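Local coordinates for cytolethal distending toxin subunit B (Escherichia coli, PDB 2F1N), which nicks DNA as the endonuclease subunit of a tripartite toxin, very probably damaging the DNA of intoxicated cells and causing their arrest at G2/M, at residues 21-26 with 31-36; 66-71 with 114-119; 81-86 with 90-95. All blocks are in the same frame, centred on the assembly; numbering follows the deposited sequence.

Contact 1: residues 21-26 with 31-36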
loop_
_atom_site.group_PDB
_atom_site.type_symbol
_atom_site.label_atom_id
_atom_site.label_comp_id
_atom_site.label_asym_id
_atom_site.label_seq_id
_atom_site.Cartn_x
_atom_site.Cartn_y
_atom_site.Cartn_z
ATOM N N TRP A 21 -3.356 -2.208 -5.249
ATOM C CA TRP A 21 -3.506 -2.340 -6.681
ATOM C C TRP A 21 -2.393 -1.622 -7.454
ATOM O O TRP A 21 -2.137 -0.437 -7.238
ATOM C CB TRP A 21 -4.890 -1.749 -7.064
ATOM C CG TRP A 21 -5.269 -2.046 -8.514
ATOM C CD1 TRP A 21 -4.894 -3.134 -9.252
ATOM C CD2 TRP A 21 -6.047 -1.214 -9.389
ATOM N NE1 TRP A 21 -5.411 -3.043 -10.536
ATOM C CE2 TRP A 21 -6.119 -1.869 -10.639
ATOM C CE3 TRP A 21 -6.709 0.022 -9.238
ATOM C CZ2 TRP A 21 -6.832 -1.335 -11.727
ATOM C CZ3 TRP A 21 -7.398 0.559 -10.302
ATOM C CH2 TRP A 21 -7.465 -0.126 -11.542
ATOM N N ASN A 22 -1.712 -2.346 -8.344
ATOM C CA ASN A 22 -0.776 -1.704 -9.242
ATOM C C ASN A 22 -1.597 -1.390 -10.493
ATOM O O ASN A 22 -2.039 -2.300 -11.211
ATOM C CB ASN A 22 0.365 -2.690 -9.553
ATOM C CG ASN A 22 1.367 -2.173 -10.579
ATOM O OD1 ASN A 22 1.055 -1.321 -11.379
ATOM N ND2 ASN A 22 2.574 -2.728 -10.569
ATOM N N LEU A 23 -1.870 -0.116 -10.708
ATOM C CA LEU A 23 -2.807 0.219 -11.764
ATOM C C LEU A 23 -2.120 0.492 -13.090
ATOM O O LEU A 23 -2.823 0.773 -14.083
ATOM C CB LEU A 23 -3.794 1.305 -11.338
ATOM C CG LEU A 23 -3.384 2.707 -10.935
ATOM C CD1 LEU A 23 -3.090 3.522 -12.209
ATOM C CD2 LEU A 23 -4.466 3.387 -10.135
ATOM N N GLN A 24 -0.790 0.347 -13.124
ATOM C CA GLN A 24 -0.024 0.438 -14.374
ATOM C C GLN A 24 -0.395 1.712 -15.115
ATOM O O GLN A 24 -0.689 1.686 -16.331
ATOM C CB GLN A 24 -0.268 -0.811 -15.227
ATOM C CG GLN A 24 0.453 -2.023 -14.666
ATOM C CD GLN A 24 0.553 -3.183 -15.695
ATOM O OE1 GLN A 24 -0.379 -3.418 -16.470
ATOM N NE2 GLN A 24 1.694 -3.853 -15.718
ATOM N N GLY A 25 -0.337 2.820 -14.366
ATOM C CA GLY A 25 -0.799 4.105 -14.820
ATOM C C GLY A 25 0.401 4.918 -15.261
ATOM O O GLY A 25 1.551 4.609 -14.933
ATOM N N ALA A 26 0.095 6.007 -15.956
ATOM C CA ALA A 26 1.097 6.932 -16.457
ATOM C C ALA A 26 0.522 8.292 -16.141
ATOM O O ALA A 26 -0.704 8.463 -16.191
ATOM C CB ALA A 26 1.228 6.783 -17.972
ATOM N N GLU A 31 -6.882 9.412 -15.541
ATOM C CA GLU A 31 -8.139 9.930 -15.007
ATOM C C GLU A 31 -9.213 8.852 -14.797
ATOM O O GLU A 31 -9.872 8.841 -13.748
ATOM C CB GLU A 31 -8.691 11.107 -15.839
ATOM C CG GLU A 31 -7.829 12.371 -15.687
ATOM C CD GLU A 31 -7.704 13.223 -16.960
ATOM O OE1 GLU A 31 -8.761 13.717 -17.469
ATOM O OE2 GLU A 31 -6.535 13.413 -17.441
ATOM N N SER A 32 -9.393 7.950 -15.761
ATOM C CA SER A 32 -10.411 6.902 -15.600
ATOM C C SER A 32 -10.060 5.907 -14.519
ATOM O O SER A 32 -10.910 5.529 -13.729
ATOM C CB SER A 32 -10.720 6.172 -16.915
ATOM O OG SER A 32 -11.420 7.056 -17.789
ATOM N N LYS A 33 -8.800 5.486 -14.485
ATOM C CA LYS A 33 -8.386 4.538 -13.471
ATOM C C LYS A 33 -8.618 5.105 -12.083
ATOM O O LYS A 33 -9.016 4.347 -11.198
ATOM C CB LYS A 33 -6.948 4.116 -13.655
ATOM C CG LYS A 33 -6.812 3.091 -14.790
ATOM C CD LYS A 33 -5.357 2.917 -15.187
ATOM C CE LYS A 33 -5.273 1.808 -16.260
ATOM N NZ LYS A 33 -3.883 1.424 -16.603
ATOM N N TRP A 34 -8.387 6.410 -11.893
ATOM C CA TRP A 34 -8.747 7.021 -10.602
ATOM C C TRP A 34 -10.240 7.290 -10.446
ATOM O O TRP A 34 -10.844 6.810 -9.501
ATOM C CB TRP A 34 -7.964 8.297 -10.349
ATOM C CG TRP A 34 -6.584 8.000 -9.838
ATOM C CD1 TRP A 34 -5.417 7.835 -10.582
ATOM C CD2 TRP A 34 -6.200 7.884 -8.457
ATOM N NE1 TRP A 34 -4.361 7.576 -9.736
ATOM C CE2 TRP A 34 -4.802 7.627 -8.432
ATOM C CE3 TRP A 34 -6.915 7.923 -7.247
ATOM C CZ2 TRP A 34 -4.088 7.423 -7.244
ATOM C CZ3 TRP A 34 -6.195 7.798 -6.052
ATOM C CH2 TRP A 34 -4.802 7.529 -6.065
ATOM N N ASN A 35 -10.842 8.042 -11.394
ATOM C CA ASN A 35 -12.233 8.520 -11.193
ATOM C C ASN A 35 -13.271 7.425 -11.257
ATOM O O ASN A 35 -14.322 7.545 -10.619
ATOM C CB ASN A 35 -12.647 9.671 -12.146
ATOM C CG ASN A 35 -13.955 10.406 -11.679
ATOM O OD1 ASN A 35 -14.146 10.741 -10.490
ATOM N ND2 ASN A 35 -14.863 10.661 -12.642
ATOM N N ILE A 36 -12.956 6.355 -11.992
ATOM C CA ILE A 36 -13.828 5.176 -12.005
ATOM C C ILE A 36 -13.345 4.028 -11.129
ATOM O O ILE A 36 -14.020 3.673 -10.174
ATOM C CB ILE A 36 -14.096 4.691 -13.468
ATOM C CG1 ILE A 36 -14.458 5.885 -14.341
ATOM C CG2 ILE A 36 -15.198 3.601 -13.477
ATOM C CD1 ILE A 36 -15.784 6.498 -14.013
#
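Lys33 reaches from the first turn of helix 31-42 to the backbone of Leu23 and Gln24, where its ammonium donates to the carbonyl of Leu23, with NZ and O 2.8 Å apart. The C=O...NZ angle of 168° puts the donor nearly in line with the carbonyl. A weak second bond runs from Lys33 NZ to Gln24 O at 3.2 Å, and the carbonyl of Ser251 takes a third, so three backbone carbonyls satisfy the ammonium. The chain beyond CG is fully extended (chi2 to chi4 within 13° of 180°), which carries NZ across the gap while CD rests on Leu23 CD1 at 3.8 Å. The elements joined here are the first strand and the helix of a beta-alpha-beta unit completed by strand 50-56, within the DNase I-like fold of the family; their short axes run roughly antiparallel, at 147°. Leu23 also serves two indoles: its CB lies over a face of Trp21, and its CD2 lies 4.2 Å from Trp34 NE1 over a face of that ring, offset toward the rim. Neither indole N-H is left without an acceptor, since Trp21 NE1 binds the carbonyl of His254 and Trp34 NE1 that of Ala56. Asn22 OD1 accepts from Gln24 N in the carbonyl plane at 3.0 Å, closing an Asx turn, while its ND2 donates to Glu55 and Asp185. The Gln24 amide oxygen is taken by the backbone N of Asp253.

Contact 2: residues 66-71 with 114-119; sequences TGRVIP and NRRADE. Unlike the reference sequence in segment 66-71: Arg68 (reference Thr), Val69 (reference Leu).
Arg68 and Ala117 face each other from two loops with their CA atoms 10.7 Å apart; neither 66-71 nor most of 114-119 forms regular structure, and the contact rests on side chains that bridge the gap. Behind Arg68 an ST turn shapes the chain, its N donating to Thr66 OG1 at 3.2 Å. With CG trans to the backbone N (chi1 177°) and the chain straight as far as NE, Arg68 brings its guanidinium edge to the carbonyl of Ala117. NH1 donates to Ala117 O at 2.8 Å, the oxygen lying only 3° out of the guanidinium plane, and NH2 adds a weak bond to the same atom; together they fix the Arg68 plane. Arg116 arrives from the opposite direction, and the two guanidinium groups stack flat, their centres 3.7 Å apart and their planes at 5°. The carboxylate of Glu79, salt-bridged to Arg68 NH1, belongs to a residue that the Arg116 side chain also touches, and it probably eases the pairing of the two cations. Beyond Ala117, Asp118 and Glu119 both face Arg137 across the start of strand 119-123, the signature of a classic beta bulge.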
loop_
_atom_site.group_PDB
_atom_site.type_symbol
_atom_site.label_atom_id
_atom_site.label_comp_id
_atom_site.label_asym_id
_atom_site.label_seq_id
_atom_site.Cartn_x
_atom_site.Cartn_y
_atom_site.Cartn_z
ATOM N N THR A 66 -3.835 19.736 0.606
ATOM C CA THR A 66 -4.262 20.436 1.810
ATOM C C THR A 66 -3.230 21.427 2.310
ATOM O O THR A 66 -3.559 22.253 3.172
ATOM C CB THR A 66 -4.460 19.420 2.937
ATOM O OG1 THR A 66 -3.228 18.714 3.120
ATOM C CG2 THR A 66 -5.493 18.355 2.537
ATOM N N GLY A 67 -1.993 21.276 1.851
ATOM C CA GLY A 67 -0.856 22.087 2.271
ATOM C C GLY A 67 -0.200 21.491 3.521
ATOM O O GLY A 67 0.716 22.103 4.089
ATOM N N ARG A 68 -0.611 20.280 3.911
ATOM C CA ARG A 68 -0.006 19.645 5.098
ATOM C C ARG A 68 1.526 19.565 4.947
ATOM O O ARG A 68 2.065 19.184 3.863
ATOM C CB ARG A 68 -0.578 18.222 5.295
ATOM C CG ARG A 68 0.037 17.456 6.458
ATOM C CD ARG A 68 -0.695 16.165 6.705
ATOM N NE ARG A 68 -0.203 15.392 7.852
ATOM C CZ ARG A 68 -0.890 14.411 8.420
ATOM N NH1 ARG A 68 -2.144 14.062 7.967
ATOM N NH2 ARG A 68 -0.329 13.791 9.456
ATOM N N VAL A 69 2.239 19.944 6.014
ATOM C CA VAL A 69 3.719 19.849 5.996
ATOM C C VAL A 69 4.159 18.453 6.431
ATOM O O VAL A 69 3.877 18.017 7.555
ATOM C CB VAL A 69 4.418 21.027 6.765
ATOM C CG1 VAL A 69 3.810 22.384 6.354
ATOM C CG2 VAL A 69 4.272 20.868 8.206
ATOM N N ILE A 70 4.783 17.719 5.524
ATOM C CA ILE A 70 5.129 16.323 5.768
ATOM C C ILE A 70 6.640 16.171 5.776
ATOM O O ILE A 70 7.306 16.429 4.735
ATOM C CB ILE A 70 4.526 15.387 4.668
ATOM C CG1 ILE A 70 2.989 15.470 4.665
ATOM C CG2 ILE A 70 4.963 13.958 4.898
ATOM C CD1 ILE A 70 2.295 14.782 3.368
ATOM N N PRO A 71 7.210 15.738 6.898
ATOM C CA PRO A 71 8.674 15.568 6.937
ATOM C C PRO A 71 9.069 14.473 5.966
ATOM O O PRO A 71 8.390 13.438 5.867
ATOM C CB PRO A 71 8.975 15.190 8.404
ATOM C CG PRO A 71 7.749 15.524 9.177
ATOM C CD PRO A 71 6.574 15.411 8.197
ATOM N N ASN A 114 -9.898 6.541 4.059
ATOM C CA ASN A 114 -11.138 7.252 4.454
ATOM C C ASN A 114 -11.033 7.988 5.794
ATOM O O ASN A 114 -12.025 8.600 6.248
ATOM C CB ASN A 114 -12.345 6.315 4.448
ATOM C CG ASN A 114 -12.188 5.117 5.348
ATOM O OD1 ASN A 114 -11.336 5.057 6.221
ATOM N ND2 ASN A 114 -13.103 4.156 5.169
ATOM N N ARG A 115 -9.836 7.961 6.377
ATOM C CA ARG A 115 -9.516 8.759 7.557
ATOM C C ARG A 115 -8.239 9.565 7.276
ATOM O O ARG A 115 -7.304 9.034 6.686
ATOM C CB ARG A 115 -9.301 7.832 8.776
ATOM C CG ARG A 115 -10.573 7.067 9.186
ATOM C CD ARG A 115 -10.498 6.297 10.541
ATOM N NE ARG A 115 -10.413 7.166 11.739
ATOM C CZ ARG A 115 -11.292 7.201 12.773
ATOM N NH1 ARG A 115 -12.384 6.436 12.799
ATOM N NH2 ARG A 115 -11.074 8.029 13.801
ATOM N N ARG A 116 -8.175 10.805 7.724
ATOM C CA ARG A 116 -6.906 11.510 7.674
ATOM C C ARG A 116 -5.797 10.760 8.385
ATOM O O ARG A 116 -5.989 10.254 9.520
ATOM C CB ARG A 116 -7.059 12.916 8.268
ATOM C CG ARG A 116 -5.762 13.767 8.414
ATOM C CD ARG A 116 -6.045 15.104 9.219
ATOM N NE ARG A 116 -4.891 16.031 9.257
ATOM C CZ ARG A 116 -3.840 15.963 10.089
ATOM N NH1 ARG A 116 -3.746 15.013 11.014
ATOM N NH2 ARG A 116 -2.862 16.853 9.963
ATOM N N ALA A 117 -4.615 10.739 7.785
ATOM C CA ALA A 117 -3.483 10.086 8.432
ATOM C C ALA A 117 -3.114 10.848 9.704
ATOM O O ALA A 117 -3.017 12.083 9.687
ATOM C CB ALA A 117 -2.257 10.126 7.478
ATOM N N ASP A 118 -2.921 10.137 10.813
ATOM C CA ASP A 118 -2.345 10.796 12.003
ATOM C C ASP A 118 -0.895 11.187 11.824
ATOM O O ASP A 118 -0.410 12.179 12.400
ATOM C CB ASP A 118 -2.521 9.903 13.245
ATOM C CG ASP A 118 -3.999 9.647 13.532
ATOM O OD1 ASP A 118 -4.823 10.568 13.335
ATOM O OD2 ASP A 118 -4.449 8.564 13.939
ATOM N N GLU A 119 -0.189 10.378 11.049
ATOM C CA GLU A 119 1.241 10.592 10.814
ATOM C C GLU A 119 1.544 10.028 9.419
ATOM O O GLU A 119 0.893 9.086 8.960
ATOM C CB GLU A 119 2.069 9.886 11.923
ATOM C CG GLU A 119 3.538 10.223 12.010
ATOM C CD GLU A 119 4.202 9.659 13.259
ATOM O OE1 GLU A 119 3.643 8.762 13.955
ATOM O OE2 GLU A 119 5.309 10.126 13.517
#

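Contact 3: residues 81-86 with 90-95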
loop_
_atom_site.group_PDB
_atom_site.type_symbol
_atom_site.label_atom_id
_atom_site.label_comp_id
_atom_site.label_asym_id
_atom_site.label_seq_id
_atom_site.Cartn_x
_atom_site.Cartn_y
_atom_site.Cartn_z
ATOM N N ILE A 81 -7.084 16.160 -0.462
ATOM C CA ILE A 81 -8.424 15.766 -0.137
ATOM C C ILE A 81 -9.205 15.588 -1.420
ATOM O O ILE A 81 -9.142 16.424 -2.334
ATOM C CB ILE A 81 -9.111 16.772 0.866
ATOM C CG1 ILE A 81 -8.518 16.534 2.246
ATOM C CG2 ILE A 81 -10.637 16.492 1.017
ATOM C CD1 ILE A 81 -8.894 17.583 3.347
ATOM N N TRP A 82 -9.962 14.494 -1.470
ATOM C CA TRP A 82 -10.712 14.143 -2.683
ATOM C C TRP A 82 -12.165 14.039 -2.288
ATOM O O TRP A 82 -12.596 13.113 -1.570
ATOM C CB TRP A 82 -10.165 12.830 -3.284
ATOM C CG TRP A 82 -10.753 12.390 -4.610
ATOM C CD1 TRP A 82 -11.418 13.163 -5.550
ATOM C CD2 TRP A 82 -10.699 11.062 -5.139
ATOM N NE1 TRP A 82 -11.764 12.376 -6.633
ATOM C CE2 TRP A 82 -11.319 11.089 -6.413
ATOM C CE3 TRP A 82 -10.149 9.853 -4.675
ATOM C CZ2 TRP A 82 -11.449 9.933 -7.212
ATOM C CZ3 TRP A 82 -10.242 8.690 -5.499
ATOM C CH2 TRP A 82 -10.885 8.765 -6.753
ATOM N N ASN A 83 -12.943 15.033 -2.749
ATOM C CA ASN A 83 -14.371 15.086 -2.395
ATOM C C ASN A 83 -15.116 14.170 -3.341
ATOM O O ASN A 83 -15.000 14.332 -4.549
ATOM C CB ASN A 83 -14.907 16.528 -2.505
ATOM C CG ASN A 83 -16.311 16.697 -1.887
ATOM O OD1 ASN A 83 -17.092 15.763 -1.828
ATOM N ND2 ASN A 83 -16.620 17.908 -1.439
ATOM N N LEU A 84 -15.850 13.194 -2.812
ATOM C CA LEU A 84 -16.422 12.138 -3.658
ATOM C C LEU A 84 -17.916 12.338 -3.897
ATOM O O LEU A 84 -18.481 11.763 -4.832
ATOM C CB LEU A 84 -16.197 10.752 -3.028
ATOM C CG LEU A 84 -14.748 10.268 -2.902
ATOM C CD1 LEU A 84 -14.672 8.935 -2.205
ATOM C CD2 LEU A 84 -14.094 10.152 -4.309
ATOM N N SER A 85 -18.556 13.108 -3.019
ATOM C CA SER A 85 -20.022 13.316 -3.039
ATOM C C SER A 85 -20.397 14.101 -1.802
ATOM O O SER A 85 -19.610 14.181 -0.871
ATOM C CB SER A 85 -20.794 11.979 -3.027
ATOM O OG SER A 85 -22.218 12.169 -3.074
ATOM N N THR A 86 -21.587 14.710 -1.801
ATOM C CA THR A 86 -22.110 15.335 -0.578
ATOM C C THR A 86 -23.365 14.622 -0.056
ATOM O O THR A 86 -24.234 15.243 0.573
ATOM C CB THR A 86 -22.354 16.873 -0.740
ATOM O OG1 THR A 86 -21.256 17.478 -1.444
ATOM C CG2 THR A 86 -22.303 17.571 0.627
ATOM N N PRO A 90 -19.463 7.638 2.309
ATOM C CA PRO A 90 -18.039 7.990 2.242
ATOM C C PRO A 90 -17.873 9.299 1.432
ATOM O O PRO A 90 -17.694 9.244 0.226
ATOM C CB PRO A 90 -17.412 6.770 1.546
ATOM C CG PRO A 90 -18.510 6.076 0.815
ATOM C CD PRO A 90 -19.828 6.633 1.292
ATOM N N GLN A 91 -17.961 10.453 2.103
ATOM C CA GLN A 91 -18.110 11.745 1.411
ATOM C C GLN A 91 -16.765 12.294 0.889
ATOM O O GLN A 91 -16.687 12.906 -0.174
ATOM C CB GLN A 91 -18.779 12.772 2.339
ATOM C CG GLN A 91 -20.182 12.362 2.855
ATOM C CD GLN A 91 -20.914 13.486 3.610
ATOM O OE1 GLN A 91 -22.077 13.768 3.328
ATOM N NE2 GLN A 91 -20.239 14.101 4.583
ATOM N N GLN A 92 -15.698 12.095 1.640
ATOM C CA GLN A 92 -14.377 12.509 1.144
ATOM C C GLN A 92 -13.318 11.501 1.548
ATOM O O GLN A 92 -13.448 10.806 2.568
ATOM C CB GLN A 92 -13.978 13.863 1.704
ATOM C CG GLN A 92 -14.924 15.008 1.383
ATOM C CD GLN A 92 -14.283 16.352 1.663
ATOM O OE1 GLN A 92 -14.189 17.207 0.764
ATOM N NE2 GLN A 92 -13.844 16.547 2.904
ATOM N N VAL A 93 -12.233 11.462 0.791
ATOM C CA VAL A 93 -11.130 10.590 1.188
ATOM C C VAL A 93 -9.834 11.396 1.115
ATOM O O VAL A 93 -9.784 12.440 0.434
ATOM C CB VAL A 93 -11.030 9.296 0.321
ATOM C CG1 VAL A 93 -12.243 8.318 0.571
ATOM C CG2 VAL A 93 -10.795 9.626 -1.169
ATOM N N TYR A 94 -8.801 10.893 1.770
ATOM C CA TYR A 94 -7.478 11.511 1.768
ATOM C C TYR A 94 -6.543 10.708 0.879
ATOM O O TYR A 94 -6.529 9.483 0.916
ATOM C CB TYR A 94 -6.905 11.552 3.220
ATOM C CG TYR A 94 -7.573 12.613 4.056
ATOM C CD1 TYR A 94 -8.775 12.351 4.689
ATOM C CD2 TYR A 94 -6.976 13.861 4.189
ATOM C CE1 TYR A 94 -9.420 13.361 5.459
ATOM C CE2 TYR A 94 -7.560 14.842 4.944
ATOM C CZ TYR A 94 -8.778 14.573 5.601
ATOM O OH TYR A 94 -9.372 15.551 6.366
ATOM N N ILE A 95 -5.760 11.394 0.025
ATOM C CA ILE A 95 -4.770 10.701 -0.802
ATOM C C ILE A 95 -3.388 11.135 -0.399
ATOM O O ILE A 95 -3.129 12.342 -0.262
ATOM C CB ILE A 95 -4.984 11.059 -2.328
ATOM C CG1 ILE A 95 -6.402 10.664 -2.799
ATOM C CG2 ILE A 95 -3.920 10.307 -3.171
ATOM C CD1 ILE A 95 -6.649 11.099 -4.298
#
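Gln91 O is gripped by two successive backbone N-H groups: Leu84 N at 2.8 Å and, more weakly, Ser85 N at 3.4 Å. Further into the sheet, Trp82 and Val93 form an antiparallel hydrogen-bonded pair, Trp82 N donating to Val93 O at 2.8 Å and Val93 N returning a bond to Trp82 O. Ile81-Tyr94 and Asn83-Gln92 flank it as non-hydrogen-bonded pairs. On the face bearing Ile81 and Tyr94, the two side chains run alongside each other, Ile81 CG1 coming within 3.3 Å of Tyr94 CE2. Ile81 CG2 meanwhile touches the amide end of Gln92. The other face is apolar. Trp82, its CG trans to the backbone N (chi1 -175°), lies beside Val93, with CE3 3.6 Å from Val93 CG2, while Ile95 CD1 meets the same CE3 atom at 3.7 Å. Leu84 covers a face of the Trp82 indole with CD2, over the ring centre, and its CD1 crosses to Val93 CG1 at 3.7 Å. This beta hairpin, strands 78-83 and 92-98, is continued by strand 64-65 beyond Ile81 and by strand 109-113 beyond Tyr94; helix 31-42 covers the apolar face, where Ile42 touches Trp82, Leu84 and Val93.

Along the chain contact 1 comes first, and contact 3 then falls within the span between the two segments of contact 2. Contacts 1 and 3, their centres about 17 Å apart, share the eight-stranded sheet: helix 31-42 packs against it, Trp34 O lying 3.4 Å from Trp82 CH2 and Trp34 CZ3 3.8 Å from Ile95 CD1. Contacts 2 and 3 have centres about 14 Å apart and also touch, Thr66 CG2 meeting Ile81 CG1 at 3.5 Å. Contacts 1 and 2 stay separate, with nearest atoms about 11 Å apart. Contact 2 lies where the chain crosses to the second sheet, pairing loop 66-71 with the connection from strand 109-113 to strand 119-123.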